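Local coordinates for protein putative O-acetylhomoserine (Thiol)-lyase (Campylobacter jejuni, PDB 4OC9) that probably uses pyridoxal 5'-phosphate to make homocysteine from O-acetylhomoserine and sulfide, as a putative thiol-lyase of the trans-sulfuration enzyme family, at residues D312-T320 against A339-K348; A353-L364 against S372-A380. All coordinates share one frame; numbering follows the deposited sequence.

Contact 1: D312-T320 against A339-K348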
loop_
_atom_site.group_PDB
_atom_site.type_symbol
_atom_site.label_atom_id
_atom_site.label_comp_id
_atom_site.label_asym_id
_atom_site.label_seq_id
_atom_site.Cartn_x
_atom_site.Cartn_y
_atom_site.Cartn_z
ATOM N N ASP D 312 14.603 -34.129 -27.609
ATOM C CA ASP D 312 15.704 -33.640 -26.747
ATOM C C ASP D 312 15.367 -33.640 -25.231
ATOM O O ASP D 312 16.196 -33.212 -24.424
ATOM C CB ASP D 312 16.147 -32.234 -27.199
ATOM C CG ASP D 312 16.767 -32.227 -28.595
ATOM O OD1 ASP D 312 17.405 -33.239 -28.970
ATOM O OD2 ASP D 312 16.636 -31.211 -29.308
ATOM N N ILE D 313 14.193 -34.154 -24.843
ATOM C CA ILE D 313 13.770 -34.200 -23.444
ATOM C C ILE D 313 13.744 -35.641 -22.981
ATOM O O ILE D 313 13.114 -36.477 -23.592
ATOM C CB ILE D 313 12.395 -33.542 -23.251
ATOM C CG1 ILE D 313 12.417 -32.115 -23.789
ATOM C CG2 ILE D 313 11.982 -33.553 -21.780
ATOM C CD1 ILE D 313 13.462 -31.207 -23.160
ATOM N N LYS D 314 14.391 -35.924 -21.856
ATOM C CA LYS D 314 14.478 -37.304 -21.355
ATOM C C LYS D 314 13.490 -37.788 -20.316
ATOM O O LYS D 314 13.575 -38.936 -19.898
ATOM C CB LYS D 314 15.895 -37.581 -20.834
ATOM C CG LYS D 314 16.978 -37.314 -21.872
ATOM C CD LYS D 314 16.763 -38.083 -23.177
ATOM C CE LYS D 314 17.842 -37.796 -24.233
ATOM N NZ LYS D 314 19.211 -38.245 -23.844
ATOM N N GLY D 315 12.557 -36.961 -19.891
ATOM C CA GLY D 315 11.596 -37.421 -18.890
ATOM C C GLY D 315 10.814 -36.220 -18.404
ATOM O O GLY D 315 11.378 -35.142 -18.248
ATOM N N VAL D 316 9.524 -36.414 -18.163
ATOM C CA VAL D 316 8.665 -35.368 -17.708
ATOM C C VAL D 316 7.867 -35.795 -16.509
ATOM O O VAL D 316 7.237 -36.826 -16.522
ATOM C CB VAL D 316 7.648 -34.938 -18.798
ATOM C CG1 VAL D 316 6.723 -33.829 -18.278
ATOM C CG2 VAL D 316 8.374 -34.448 -20.047
ATOM N N ASN D 317 7.811 -34.930 -15.506
ATOM C CA ASN D 317 7.046 -35.203 -14.282
ATOM C C ASN D 317 5.823 -34.344 -14.155
ATOM O O ASN D 317 5.939 -33.162 -13.796
ATOM C CB ASN D 317 7.803 -34.914 -13.038
ATOM C CG ASN D 317 8.770 -35.959 -12.663
ATOM O OD1 ASN D 317 8.699 -37.116 -13.084
ATOM N ND2 ASN D 317 9.601 -35.600 -11.732
ATOM N N TYR D 318 4.666 -34.891 -14.481
ATOM C CA TYR D 318 3.408 -34.140 -14.364
ATOM C C TYR D 318 2.308 -35.213 -14.249
ATOM O O TYR D 318 2.228 -36.114 -15.046
ATOM C CB TYR D 318 3.223 -33.113 -15.493
ATOM C CG TYR D 318 2.106 -32.158 -15.252
ATOM C CD1 TYR D 318 2.251 -31.109 -14.364
ATOM C CD2 TYR D 318 0.926 -32.255 -15.953
ATOM C CE1 TYR D 318 1.228 -30.216 -14.142
ATOM C CE2 TYR D 318 -0.113 -31.367 -15.737
ATOM C CZ TYR D 318 0.047 -30.343 -14.820
ATOM O OH TYR D 318 -1.015 -29.457 -14.622
ATOM N N PRO D 319 1.455 -35.105 -13.239
ATOM C CA PRO D 319 0.425 -36.102 -12.971
ATOM C C PRO D 319 -0.621 -36.424 -14.028
ATOM O O PRO D 319 -1.177 -37.502 -13.982
ATOM C CB PRO D 319 -0.265 -35.550 -11.706
ATOM C CG PRO D 319 0.622 -34.474 -11.190
ATOM C CD PRO D 319 1.253 -33.898 -12.414
ATOM N N THR D 320 -0.882 -35.523 -14.971
ATOM C CA THR D 320 -1.866 -35.797 -15.984
ATOM C C THR D 320 -1.322 -36.798 -17.012
ATOM O O THR D 320 -2.100 -37.377 -17.779
ATOM C CB THR D 320 -2.304 -34.533 -16.731
ATOM O OG1 THR D 320 -1.198 -33.995 -17.464
ATOM C CG2 THR D 320 -2.861 -33.529 -15.798
ATOM N N ALA D 339 -4.150 -30.403 -12.497
ATOM C CA ALA D 339 -3.034 -30.740 -11.620
ATOM C C ALA D 339 -2.083 -29.600 -11.233
ATOM O O ALA D 339 -0.924 -29.815 -10.855
ATOM C CB ALA D 339 -2.250 -31.844 -12.274
ATOM N N SER D 340 -2.570 -28.379 -11.362
ATOM C CA SER D 340 -1.808 -27.156 -11.026
ATOM C C SER D 340 -0.717 -26.811 -12.049
ATOM O O SER D 340 -0.599 -27.452 -13.085
ATOM C CB SER D 340 -1.285 -27.204 -9.608
ATOM O OG SER D 340 -0.786 -25.937 -9.238
ATOM N N GLY D 341 0.069 -25.786 -11.757
ATOM C CA GLY D 341 1.099 -25.315 -12.692
ATOM C C GLY D 341 2.545 -25.614 -12.500
ATOM O O GLY D 341 3.386 -24.991 -13.134
ATOM N N LEU D 342 2.856 -26.555 -11.622
ATOM C CA LEU D 342 4.245 -26.902 -11.399
ATOM C C LEU D 342 4.582 -28.205 -12.098
ATOM O O LEU D 342 3.788 -29.145 -12.098
ATOM C CB LEU D 342 4.496 -27.129 -9.927
ATOM C CG LEU D 342 5.970 -27.264 -9.576
ATOM C CD1 LEU D 342 6.636 -25.898 -9.817
ATOM C CD2 LEU D 342 6.115 -27.644 -8.129
ATOM N N LEU D 343 5.732 -28.260 -12.745
ATOM C CA LEU D 343 6.134 -29.506 -13.390
ATOM C C LEU D 343 7.661 -29.513 -13.469
ATOM O O LEU D 343 8.290 -28.469 -13.259
ATOM C CB LEU D 343 5.548 -29.652 -14.764
ATOM C CG LEU D 343 6.004 -28.787 -15.934
ATOM C CD1 LEU D 343 7.416 -29.141 -16.353
ATOM C CD2 LEU D 343 5.122 -29.072 -17.135
ATOM N N SER D 344 8.257 -30.682 -13.716
ATOM C CA SER D 344 9.691 -30.725 -13.864
ATOM C C SER D 344 9.993 -31.660 -15.006
ATOM O O SER D 344 9.148 -32.409 -15.460
ATOM C CB SER D 344 10.428 -31.163 -12.609
ATOM O OG SER D 344 10.160 -32.499 -12.324
ATOM N N PHE D 345 11.189 -31.533 -15.561
ATOM C CA PHE D 345 11.588 -32.407 -16.657
ATOM C C PHE D 345 13.103 -32.579 -16.655
ATOM O O PHE D 345 13.828 -31.776 -16.066
ATOM C CB PHE D 345 11.104 -31.905 -18.042
ATOM C CG PHE D 345 11.729 -30.627 -18.508
ATOM C CD1 PHE D 345 12.901 -30.651 -19.236
ATOM C CD2 PHE D 345 11.148 -29.414 -18.232
ATOM C CE1 PHE D 345 13.474 -29.473 -19.680
ATOM C CE2 PHE D 345 11.718 -28.237 -18.658
ATOM C CZ PHE D 345 12.875 -28.265 -19.395
ATOM N N GLU D 346 13.549 -33.612 -17.357
ATOM C CA GLU D 346 14.951 -33.931 -17.488
ATOM C C GLU D 346 15.488 -33.487 -18.833
ATOM O O GLU D 346 14.928 -33.818 -19.877
ATOM C CB GLU D 346 15.170 -35.460 -17.357
ATOM C CG GLU D 346 14.715 -36.029 -16.027
ATOM C CD GLU D 346 15.501 -35.456 -14.869
ATOM O OE1 GLU D 346 16.747 -35.404 -14.986
ATOM O OE2 GLU D 346 14.887 -35.098 -13.837
ATOM N N ALA D 347 16.571 -32.717 -18.808
ATOM C CA ALA D 347 17.221 -32.260 -20.030
ATOM C C ALA D 347 18.193 -33.391 -20.391
ATOM O O ALA D 347 18.266 -34.378 -19.679
ATOM C CB ALA D 347 17.987 -30.989 -19.782
ATOM N N LYS D 348 18.915 -33.261 -21.501
ATOM C CA LYS D 348 19.873 -34.299 -21.934
ATOM C C LYS D 348 20.922 -34.513 -20.860
ATOM O O LYS D 348 21.229 -35.643 -20.512
ATOM C CB LYS D 348 20.526 -33.955 -23.285
ATOM C CG LYS D 348 19.510 -33.916 -24.449
ATOM C CD LYS D 348 20.092 -33.571 -25.822
ATOM C CE LYS D 348 20.702 -32.182 -25.881
ATOM N NZ LYS D 348 21.151 -31.805 -27.250
HETATM O O HOH W 1 18.634 -29.843 -28.574
HETATM O O HOH W 2 -3.565 -30.196 -15.355
#

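Contact 2: A353-L364 against S372-A380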
loop_
_atom_site.group_PDB
_atom_site.type_symbol
_atom_site.label_atom_id
_atom_site.label_comp_id
_atom_site.label_asym_id
_atom_site.label_seq_id
_atom_site.Cartn_x
_atom_site.Cartn_y
_atom_site.Cartn_z
ATOM N N ALA D 353 20.628 -28.440 -19.556
ATOM C CA ALA D 353 19.731 -27.804 -18.573
ATOM C C ALA D 353 20.091 -26.333 -18.325
ATOM O O ALA D 353 19.234 -25.474 -18.132
ATOM C CB ALA D 353 19.784 -28.545 -17.265
ATOM N N ARG D 354 21.386 -26.062 -18.374
ATOM C CA ARG D 354 21.910 -24.753 -18.156
ATOM C C ARG D 354 21.644 -23.888 -19.411
ATOM O O ARG D 354 21.271 -22.708 -19.293
ATOM C CB ARG D 354 23.400 -24.917 -17.873
ATOM C CG ARG D 354 24.136 -23.854 -17.123
ATOM C CD ARG D 354 25.631 -24.225 -17.007
ATOM N NE ARG D 354 26.323 -22.932 -16.874
ATOM C CZ ARG D 354 26.580 -22.084 -17.893
ATOM N NH1 ARG D 354 27.223 -20.925 -17.687
ATOM N NH2 ARG D 354 26.180 -22.370 -19.134
ATOM N N ARG D 355 21.829 -24.425 -20.620
ATOM C CA ARG D 355 21.564 -23.606 -21.825
ATOM C C ARG D 355 20.119 -23.185 -21.867
ATOM O O ARG D 355 19.811 -22.074 -22.273
ATOM C CB ARG D 355 21.916 -24.283 -23.155
ATOM C CG ARG D 355 23.398 -24.422 -23.433
ATOM C CD ARG D 355 23.677 -24.894 -24.861
ATOM N NE ARG D 355 23.020 -26.164 -25.190
ATOM C CZ ARG D 355 23.495 -27.377 -24.887
ATOM N NH1 ARG D 355 24.610 -27.517 -24.184
ATOM N NH2 ARG D 355 22.820 -28.463 -25.239
ATOM N N ILE D 356 19.243 -24.102 -21.488
ATOM C CA ILE D 356 17.823 -23.845 -21.465
ATOM C C ILE D 356 17.533 -22.687 -20.533
ATOM O O ILE D 356 16.867 -21.733 -20.932
ATOM C CB ILE D 356 17.032 -25.093 -21.040
ATOM C CG1 ILE D 356 17.135 -26.182 -22.117
ATOM C CG2 ILE D 356 15.558 -24.752 -20.888
ATOM C CD1 ILE D 356 16.524 -27.498 -21.725
ATOM N N CYS D 357 17.996 -22.771 -19.297
ATOM C CA CYS D 357 17.780 -21.682 -18.328
ATOM C C CYS D 357 18.322 -20.336 -18.808
ATOM O O CYS D 357 17.722 -19.301 -18.549
ATOM C CB CYS D 357 18.428 -21.966 -17.004
ATOM S SG CYS D 357 17.717 -23.337 -16.136
ATOM N N ASP D 358 19.419 -20.358 -19.556
ATOM C CA ASP D 358 20.012 -19.139 -20.077
ATOM C C ASP D 358 19.381 -18.615 -21.400
ATOM O O ASP D 358 19.632 -17.470 -21.795
ATOM C CB ASP D 358 21.539 -19.345 -20.238
ATOM C CG ASP D 358 22.285 -19.588 -18.868
ATOM O OD1 ASP D 358 21.713 -19.439 -17.765
ATOM O OD2 ASP D 358 23.486 -19.915 -18.887
ATOM N N LYS D 359 18.534 -19.429 -22.036
ATOM C CA LYS D 359 17.888 -19.061 -23.315
ATOM C C LYS D 359 16.447 -18.629 -23.330
ATOM O O LYS D 359 15.998 -18.065 -24.333
ATOM C CB LYS D 359 17.551 -20.293 -24.140
ATOM C CG LYS D 359 17.638 -20.006 -25.608
ATOM C CD LYS D 359 19.055 -20.165 -26.149
ATOM C CE LYS D 359 19.105 -19.892 -27.678
ATOM N NZ LYS D 359 19.056 -18.438 -27.953
ATOM N N THR D 360 15.679 -19.075 -22.346
ATOM C CA THR D 360 14.270 -18.725 -22.314
ATOM C C THR D 360 14.067 -17.243 -22.221
ATOM O O THR D 360 14.823 -16.564 -21.564
ATOM C CB THR D 360 13.481 -19.379 -21.184
ATOM O OG1 THR D 360 14.115 -19.091 -19.943
ATOM C CG2 THR D 360 13.376 -20.876 -21.373
ATOM N N GLN D 361 13.046 -16.751 -22.922
ATOM C CA GLN D 361 12.681 -15.321 -22.937
ATOM C C GLN D 361 11.364 -15.005 -22.162
ATOM O O GLN D 361 11.189 -13.891 -21.696
ATOM C CB GLN D 361 12.572 -14.781 -24.369
ATOM C CG GLN D 361 13.846 -14.973 -25.176
ATOM C CD GLN D 361 15.049 -14.250 -24.578
ATOM O OE1 GLN D 361 14.936 -13.113 -24.097
ATOM N NE2 GLN D 361 16.226 -14.881 -24.648
ATOM N N LEU D 362 10.438 -15.960 -22.071
ATOM C CA LEU D 362 9.170 -15.788 -21.344
ATOM C C LEU D 362 9.278 -16.446 -19.981
ATOM O O LEU D 362 8.761 -15.915 -19.006
ATOM C CB LEU D 362 7.961 -16.323 -22.102
ATOM C CG LEU D 362 7.632 -15.588 -23.390
ATOM C CD1 LEU D 362 6.419 -16.247 -24.023
ATOM C CD2 LEU D 362 7.369 -14.106 -23.110
ATOM N N PHE D 363 9.863 -17.632 -19.927
ATOM C CA PHE D 363 10.073 -18.282 -18.663
ATOM C C PHE D 363 11.206 -17.465 -18.055
ATOM O O PHE D 363 12.287 -17.337 -18.635
ATOM C CB PHE D 363 10.429 -19.736 -18.814
ATOM C CG PHE D 363 9.261 -20.603 -19.173
ATOM C CD1 PHE D 363 8.822 -20.728 -20.483
ATOM C CD2 PHE D 363 8.628 -21.344 -18.196
ATOM C CE1 PHE D 363 7.770 -21.571 -20.798
ATOM C CE2 PHE D 363 7.561 -22.148 -18.517
ATOM C CZ PHE D 363 7.122 -22.244 -19.822
ATOM N N LEU D 364 10.928 -16.858 -16.907
ATOM C CA LEU D 364 11.900 -16.040 -16.237
ATOM C C LEU D 364 12.704 -16.849 -15.242
ATOM O O LEU D 364 12.151 -17.526 -14.373
ATOM C CB LEU D 364 11.185 -14.907 -15.498
ATOM C CG LEU D 364 10.297 -14.018 -16.350
ATOM C CD1 LEU D 364 9.584 -12.997 -15.513
ATOM C CD2 LEU D 364 11.100 -13.326 -17.431
ATOM N N SER D 372 1.999 -15.278 -12.077
ATOM C CA SER D 372 1.231 -15.220 -13.311
ATOM C C SER D 372 2.209 -15.277 -14.495
ATOM O O SER D 372 1.808 -15.617 -15.622
ATOM C CB SER D 372 0.405 -13.965 -13.318
ATOM O OG SER D 372 1.262 -12.873 -13.055
ATOM N N LYS D 373 3.478 -14.924 -14.240
ATOM C CA LYS D 373 4.518 -14.992 -15.264
ATOM C C LYS D 373 5.199 -16.320 -15.085
ATOM O O LYS D 373 5.479 -16.734 -13.960
ATOM C CB LYS D 373 5.569 -13.891 -15.202
ATOM C CG LYS D 373 5.151 -12.495 -15.640
ATOM C CD LYS D 373 4.176 -11.805 -14.715
ATOM C CE LYS D 373 4.835 -11.394 -13.407
ATOM N NZ LYS D 373 3.832 -10.778 -12.490
ATOM N N SER D 374 5.460 -16.999 -16.195
ATOM C CA SER D 374 6.111 -18.296 -16.145
ATOM C C SER D 374 7.537 -18.182 -15.625
ATOM O O SER D 374 8.239 -17.261 -15.991
ATOM C CB SER D 374 6.083 -19.002 -17.495
ATOM O OG SER D 374 4.746 -19.278 -17.850
ATOM N N LEU D 375 7.941 -19.145 -14.813
ATOM C CA LEU D 375 9.274 -19.146 -14.233
ATOM C C LEU D 375 10.040 -20.453 -14.431
ATOM O O LEU D 375 9.463 -21.539 -14.622
ATOM C CB LEU D 375 9.169 -18.942 -12.726
ATOM C CG LEU D 375 8.301 -17.778 -12.258
ATOM C CD1 LEU D 375 8.263 -17.750 -10.749
ATOM C CD2 LEU D 375 8.777 -16.449 -12.811
ATOM N N ILE D 376 11.362 -20.340 -14.369
ATOM C CA ILE D 376 12.234 -21.501 -14.560
ATOM C C ILE D 376 13.407 -21.485 -13.623
ATOM O O ILE D 376 13.885 -20.432 -13.263
ATOM C CB ILE D 376 12.717 -21.571 -16.028
ATOM C CG1 ILE D 376 13.609 -22.802 -16.250
ATOM C CG2 ILE D 376 13.465 -20.315 -16.430
ATOM C CD1 ILE D 376 13.940 -23.110 -17.705
ATOM N N ILE D 377 13.850 -22.665 -13.239
ATOM C CA ILE D 377 14.985 -22.844 -12.359
ATOM C C ILE D 377 15.581 -24.256 -12.423
ATOM O O ILE D 377 14.929 -25.186 -12.855
ATOM C CB ILE D 377 14.592 -22.608 -10.916
ATOM C CG1 ILE D 377 15.906 -22.191 -10.181
ATOM C CG2 ILE D 377 13.743 -23.829 -10.424
ATOM C CD1 ILE D 377 15.626 -21.237 -9.069
ATOM N N HIS D 378 16.848 -24.372 -12.018
ATOM C CA HIS D 378 17.614 -25.640 -11.963
ATOM C C HIS D 378 17.846 -25.976 -10.477
ATOM O O HIS D 378 18.840 -25.535 -9.901
ATOM C CB HIS D 378 18.969 -25.449 -12.624
ATOM C CG HIS D 378 19.811 -26.682 -12.628
ATOM N ND1 HIS D 378 20.535 -27.095 -11.531
ATOM C CD2 HIS D 378 20.078 -27.570 -13.619
ATOM C CE1 HIS D 378 21.198 -28.197 -11.837
ATOM N NE2 HIS D 378 20.931 -28.512 -13.097
ATOM N N PRO D 379 16.948 -26.759 -9.856
ATOM C CA PRO D 379 16.986 -27.143 -8.423
ATOM C C PRO D 379 18.267 -27.631 -7.750
ATOM O O PRO D 379 18.565 -27.223 -6.618
ATOM C CB PRO D 379 15.943 -28.261 -8.335
ATOM C CG PRO D 379 14.987 -27.935 -9.411
ATOM C CD PRO D 379 15.823 -27.406 -10.544
ATOM N N ALA D 380 19.005 -28.526 -8.378
ATOM C CA ALA D 380 20.226 -29.014 -7.734
ATOM C C ALA D 380 21.151 -27.888 -7.196
ATOM O O ALA D 380 21.522 -27.903 -6.024
ATOM C CB ALA D 380 20.984 -29.930 -8.684
#

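Contact 1: D312-T320 against A339-K348
Tyr318 and Ser340 meet at one end of an antiparallel strand pair, 315-317 with 342-346, on the margin of the small C-terminal-domain sheet of this PLP-dependent fold type I enzyme. With CG anti to the backbone N (chi1 -168°), the tyrosine is directed toward segment 339-348. Its CB leads to a ring whose CD1 lies 3.6 Å from Leu343 CB, the two side chains crossing at about a right angle. Leu342 O lies at the ring edge beside CD1 and CE1; Ala339 CB approaches obliquely, 3.7 Å from CZ, while Pro319 CD of the tyrosine's own segment covers part of one ring face. At the tip, OH donates to Ser340 O over 2.6 Å, in the plane of that carbonyl. Ala339 CB also touches Pro319 CG and Thr320 CG2, and Phe330 of helix 327-333 packs on it.

Farther along, Asn317 N donates to Ser344 O at 2.9 Å, and the return bond from Ser344 N to Asn317 O is weak. The side chains of this pair join too: Asn317 ND2 donates to Ser344 OG at 3.2 Å, the hydroxyl lying 31° out of the amide plane. On the other face of the sheet from Asn317 and Ser344, Phe345 takes Ile313 CD1 against CE1 (3.9 Å) and rests on Leu307 of helix 276-309. Glu346 sends its carboxylate to Thr398 and Thr401. Back at the tyrosine, a water donates to Tyr318 OH and accepts from Ala339 N at 2.9 Å.

Contact 2: A353-L364 against S372-A380
The Phe363 ring carries Ser374 CB over one face, 3.8 Å from the ring centroid and 24° off the normal, a CH-pi contact; the carbon sits toward the rim, nearest CD2. Leu375 O lies in the ring plane at the edge, again beside CD2. The second flat group, the His378 imidazole, receives Ala353 CB at its edge, in plane, 3.8 Å from CD2. That ring also meets Tyr350 with the planes roughly at right angles, and its NE2 bonds to Lys399 O.

Between these two rings Ile376 packs against the helix. Its CG1 stands anti to the backbone N (chi1 -179°), which carries CD1 to Ile356 CG2 at 3.9 Å and to Cys357 SG, while CG2 branches off to Phe363 CB and Thr360 OG1. Helix 353-359 runs roughly antiparallel to strand 375-377, at 149° between their directions, with the axes 8.7 Å apart at the closest, as a layer of an alpha/beta sandwich. Past the helix the chain turns back and enters the same sheet as its outermost strand within this chain, where Leu364 pairs in parallel with Leu375. Leu364 N donates to Ser374 O and Ile376 N to Leu364 O, both at 2.9 Å. Thr360 OG1 donates to Phe363 O, bridging the turn between helix and strand. Beyond Leu364, whose CD1 nears Lys373 CB, Ile23 of a second subunit packs on both; Lys373 NZ pairs with Asp371 and with Glu287 of that second subunit. Ser374 OG is held by Glu409 and Gly407 N.

In the fold
From the long helix 276-309 the chain enters contact 1 at Asp312; the connection that this antiparallel pairing closes contains helix 327-333. Strand 342-346 then leads almost directly into helix 350-359, so contact 1 is complete before contact 2 opens: the two stand in series, neither nested nor crossed. Contact 2 closes a shorter loop, from the helix and strand 364-365 back to strand 375-377. Strand 401-405 comes last and lies between strands 342-346 and 375-377, joining both contacts in one five-stranded sheet. They touch directly where Ile356 CD1 meets Phe345 CE1 and Ala347 CB, as the helix packs on the sheet.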